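Local coordinates for protein pyocin S5 (Pseudomonas aeruginosa PAO1, PDB 6THK) that probably kills related bacteria by forming channels that depolarise their cytoplasmic membrane, and is a zinc-binding, largely helical bacteriocin, at residues Q215-V218 with Q219-D223; E283-V286 with D287-A290. The protein carries 1 engineered substitution. One frame throughout, in Å; residues are numbered along the deposited sequence.

Contact 1 (215-218 with 219-223) lies within helix 214-227, and contact 2 (283-286 with 287-290) within the long helix 272-338; their centres are about 13 Å apart. A single zinc ion joins the two helices, since each supplies one carboxylate oxygen: E221 OE2 and E288 OE2 stand 3.5 Å from each other, a closeness of like charges that the shared metal would offset. K255 forms salt bridges to the remaining oxygen of both glutamates and so brings a third helix, 237-267, to the site. Beside the metal the side chains also pack, V218 CG2 lying 4.2 Å from E288 CG.

Contact 1: Q215-V218 with Q219-D223; sequences QMKV and QSELD. Engineered in segment 215-218: Q215 (natural residue Glu). With ZN (zinc ion), chain G.
K217 and E221, one helical turn apart on helix 214-227, send their side chains across each other at a slant rather than meeting charge to charge. The lysine chain starts with CG opposite the backbone N (chi1 174°), and a bend at chi2 curls it round one carboxylate oxygen, so that K217 CG and CE approach E221 OE2 to 3.2 and 3.1 Å. The ammonium itself lies farther off, with K217 NZ 4.4 Å from E221 OE2: the opposite charges are near, but their charged atoms do not meet. E221 OE2 is spent on the zinc ion, at 2.3 Å, while E221 OE1 forms a salt bridge with K255 of helix 237-267. A glutamate suits this place because its chain, extended beyond CG, is long enough to give one oxygen to zinc and the other to K255.

On another side of the turn V218 and L222 lie alongside each other and point the same way, with V218 CG1 4.0 Å from L222 CD1. Both branched side chains also touch R295 of helix 272-338, and L222 reaches L247 and V248 of helix 237-267.

S220 folds back on its own helix. Its OG, anti to the carbonyl carbon (chi1 -42°), donates to M216 O at 2.8 Å, and the S220 amide N reaches that same oxygen at 3.2 Å from the opposite face of the carbonyl plane. Serine's short hydroxyl can thus use the carbonyl one turn back at an exposed position.

With E221 OE2 on zinc and OE1 on K255, the carboxylate is gripped at both oxygens, which probably fixes its rotation and favours the ionised form.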
loop_
_atom_site.group_PDB
_atom_site.type_symbol
_atom_site.label_atom_id
_atom_site.label_comp_id
_atom_site.label_asym_id
_atom_site.label_seq_id
_atom_site.Cartn_x
_atom_site.Cartn_y
_atom_site.Cartn_z
ATOM N N GLN A 215 -5.370 5.362 6.203
ATOM C CA GLN A 215 -5.395 4.775 4.872
ATOM C C GLN A 215 -4.823 5.677 3.816
ATOM O O GLN A 215 -4.022 5.262 3.021
ATOM C CB GLN A 215 -6.799 4.367 4.459
ATOM C CG GLN A 215 -7.275 3.016 4.965
ATOM C CD GLN A 215 -6.355 1.860 4.635
ATOM O OE1 GLN A 215 -5.883 1.160 5.524
ATOM N NE2 GLN A 215 -6.118 1.639 3.366
ATOM N N MET A 216 -5.222 6.925 3.828
ATOM C CA MET A 216 -4.757 7.853 2.832
ATOM C C MET A 216 -3.298 8.117 2.995
ATOM O O MET A 216 -2.609 8.328 2.034
ATOM C CB MET A 216 -5.535 9.144 2.934
ATOM C CG MET A 216 -6.965 8.940 3.399
ATOM S SD MET A 216 -7.904 7.946 2.250
ATOM C CE MET A 216 -9.128 7.229 3.325
ATOM N N LYS A 217 -2.822 8.118 4.219
ATOM C CA LYS A 217 -1.407 8.358 4.429
ATOM C C LYS A 217 -0.515 7.274 3.847
ATOM O O LYS A 217 0.496 7.574 3.225
ATOM C CB LYS A 217 -1.127 8.521 5.924
ATOM C CG LYS A 217 0.344 8.638 6.274
ATOM C CD LYS A 217 0.864 10.045 6.032
ATOM C CE LYS A 217 2.377 10.063 5.945
ATOM N NZ LYS A 217 2.910 11.441 6.085
ATOM N N VAL A 218 -0.901 6.016 4.021
ATOM C CA VAL A 218 -0.098 4.913 3.509
ATOM C C VAL A 218 0.015 4.980 1.993
ATOM O O VAL A 218 1.079 4.777 1.432
ATOM C CB VAL A 218 -0.677 3.550 3.927
ATOM C CG1 VAL A 218 0.072 2.426 3.240
ATOM C CG2 VAL A 218 -0.610 3.387 5.433
ATOM N N GLN A 219 -1.098 5.280 1.341
ATOM C CA GLN A 219 -1.153 5.435 -0.121
ATOM C C GLN A 219 -0.165 6.490 -0.612
ATOM O O GLN A 219 0.626 6.199 -1.511
ATOM C CB GLN A 219 -2.583 5.716 -0.642
ATOM C CG GLN A 219 -2.688 5.856 -2.179
ATOM C CD GLN A 219 -2.170 4.631 -2.913
ATOM O OE1 GLN A 219 -1.084 4.644 -3.498
ATOM N NE2 GLN A 219 -2.909 3.535 -2.828
ATOM N N SER A 220 -0.162 7.676 0.043
ATOM C CA SER A 220 0.727 8.809 -0.239
ATOM C C SER A 220 2.188 8.430 -0.008
ATOM O O SER A 220 3.051 8.782 -0.811
ATOM C CB SER A 220 0.347 10.014 0.613
ATOM O OG SER A 220 -1.061 10.172 0.679
ATOM N N GLU A 221 2.463 7.673 1.053
ATOM C CA GLU A 221 3.818 7.213 1.323
ATOM C C GLU A 221 4.307 6.269 0.230
ATOM O O GLU A 221 5.454 6.394 -0.205
ATOM C CB GLU A 221 3.875 6.503 2.658
ATOM C CG GLU A 221 4.259 7.407 3.795
ATOM C CD GLU A 221 4.034 6.669 5.088
ATOM O OE1 GLU A 221 4.791 5.713 5.366
ATOM O OE2 GLU A 221 3.078 7.023 5.811
ATOM N N LEU A 222 3.443 5.333 -0.217
ATOM C CA LEU A 222 3.794 4.378 -1.283
ATOM C C LEU A 222 4.076 5.079 -2.607
ATOM O O LEU A 222 4.991 4.675 -3.330
ATOM C CB LEU A 222 2.732 3.290 -1.449
ATOM C CG LEU A 222 2.701 2.211 -0.361
ATOM C CD1 LEU A 222 1.431 1.452 -0.418
ATOM C CD2 LEU A 222 3.904 1.265 -0.446
ATOM N N ASP A 223 3.310 6.128 -2.890
ATOM C CA ASP A 223 3.501 6.945 -4.077
ATOM C C ASP A 223 4.844 7.659 -4.024
ATOM O O ASP A 223 5.546 7.739 -5.018
ATOM C CB ASP A 223 2.384 7.971 -4.199
ATOM C CG ASP A 223 1.032 7.335 -4.341
ATOM O OD1 ASP A 223 0.952 6.267 -4.970
ATOM O OD2 ASP A 223 0.052 7.900 -3.825
HETATM ZN ZN ZN G . 3.433 7.362 8.098
#

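Contact 2: E283-V286 with D287-A290; sequences ELLV and DEIA. With ZN (zinc ion), chain G.
The carbonyl of L284 takes the amide of E288 one turn on and also lies beneath that residue's side chain, L284 O being 3.4 Å from E288 CG. Both belong to helix 272-338, a long helix whose segment here falls in a predicted coiled coil. The same i to i+4 ladder of backbone hydrogen bonds continues from I289 N to L285 O, at 2.9 Å, and from A290 N to V286 O.

Aliphatic carbons sit over backbone carbonyls of the preceding turn. In I289, chi1 (-72°) brings CG1 to 3.4 Å from L285 O, and chi2 (147°), off the usual staggered value, sets CD1 there too, 3.3 Å from L285 O. A290, with only a methyl to place, rests its CB 3.5 Å from V286 O at an exposed position.

Side-chain packing reaches the neighbouring helices. L285 and I289 both pack on helix 237-267, the first against L258 and Q259, the second against K255 and Q259, and long branched side chains are well suited to filling such a helix-helix interface. Within the turn, the side chains of L285 and E288 are skewed to each other, with L285 CD2 4.2 Å from E288 OE1. L284 turns to another neighbour, touching Y207 and R210 of helix 157-212.

Charge and metal dominate the remainder. E288 OE1 forms a salt bridge with K255, which would lower the cost of keeping the carboxylate charged in this buried position. The side chain of D287 touches K211 of helix 157-212. The chain of E288 runs out extended beyond CG (chi2 -175°), long enough to bring its other oxygen to the zinc ion, where E221 is the second protein ligand; the bond from E288 OE2 to zinc measures 2.1 Å.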
loop_
_atom_site.group_PDB
_atom_site.type_symbol
_atom_site.label_atom_id
_atom_site.label_comp_id
_atom_site.label_asym_id
_atom_site.label_seq_id
_atom_site.Cartn_x
_atom_site.Cartn_y
_atom_site.Cartn_z
ATOM N N GLU A 283 2.366 3.193 18.178
ATOM C CA GLU A 283 1.003 2.769 17.901
ATOM C C GLU A 283 0.684 2.989 16.435
ATOM O O GLU A 283 0.088 2.142 15.794
ATOM C CB GLU A 283 0.000 3.546 18.752
ATOM C CG GLU A 283 0.014 3.187 20.225
ATOM C CD GLU A 283 -0.857 1.991 20.545
ATOM O OE1 GLU A 283 -2.035 1.985 20.134
ATOM O OE2 GLU A 283 -0.363 1.059 21.209
ATOM N N LEU A 284 1.110 4.137 15.922
ATOM C CA LEU A 284 0.884 4.531 14.539
ATOM C C LEU A 284 1.561 3.595 13.563
ATOM O O LEU A 284 1.033 3.310 12.500
ATOM C CB LEU A 284 1.370 5.961 14.304
ATOM C CG LEU A 284 0.452 7.085 14.778
ATOM C CD1 LEU A 284 0.838 8.400 14.128
ATOM C CD2 LEU A 284 -1.000 6.755 14.491
ATOM N N LEU A 285 2.757 3.154 13.925
ATOM C CA LEU A 285 3.548 2.237 13.106
ATOM C C LEU A 285 2.854 0.878 12.936
ATOM O O LEU A 285 2.826 0.352 11.821
ATOM C CB LEU A 285 4.970 2.051 13.676
ATOM C CG LEU A 285 6.022 3.124 13.377
ATOM C CD1 LEU A 285 7.357 2.738 13.958
ATOM C CD2 LEU A 285 6.206 3.338 11.891
ATOM N N VAL A 286 2.281 0.316 14.021
ATOM C CA VAL A 286 1.582 -0.980 13.966
ATOM C C VAL A 286 0.372 -0.877 13.040
ATOM O O VAL A 286 0.165 -1.761 12.212
ATOM C CB VAL A 286 1.255 -1.585 15.369
ATOM C CG1 VAL A 286 0.786 -0.534 16.355
ATOM C CG2 VAL A 286 0.255 -2.737 15.288
ATOM N N ASP A 287 -0.363 0.240 13.132
ATOM C CA ASP A 287 -1.526 0.554 12.314
ATOM C C ASP A 287 -1.158 0.592 10.825
ATOM O O ASP A 287 -1.856 0.002 10.006
ATOM C CB ASP A 287 -2.140 1.881 12.785
ATOM C CG ASP A 287 -2.802 1.842 14.160
ATOM O OD1 ASP A 287 -2.662 0.815 14.866
ATOM O OD2 ASP A 287 -3.436 2.854 14.544
ATOM N N GLU A 288 -0.026 1.230 10.494
ATOM C CA GLU A 288 0.514 1.317 9.137
ATOM C C GLU A 288 0.936 -0.021 8.615
ATOM O O GLU A 288 0.604 -0.341 7.479
ATOM C CB GLU A 288 1.715 2.261 9.091
ATOM C CG GLU A 288 1.287 3.717 9.120
ATOM C CD GLU A 288 2.381 4.744 8.966
ATOM O OE1 GLU A 288 3.559 4.347 8.855
ATOM O OE2 GLU A 288 2.065 5.953 8.967
ATOM N N ILE A 289 1.669 -0.810 9.429
ATOM C CA ILE A 289 2.134 -2.153 9.046
ATOM C C ILE A 289 0.953 -3.061 8.722
ATOM O O ILE A 289 0.998 -3.778 7.724
ATOM C CB ILE A 289 3.085 -2.772 10.110
ATOM C CG1 ILE A 289 4.453 -2.064 10.091
ATOM C CG2 ILE A 289 3.271 -4.284 9.882
ATOM C CD1 ILE A 289 5.160 -1.954 11.430
ATOM N N ALA A 290 -0.103 -3.011 9.548
ATOM C CA ALA A 290 -1.305 -3.800 9.351
ATOM C C ALA A 290 -2.037 -3.376 8.066
ATOM O O ALA A 290 -2.555 -4.237 7.356
ATOM C CB ALA A 290 -2.215 -3.682 10.563
HETATM ZN ZN ZN G . 3.433 7.362 8.098
#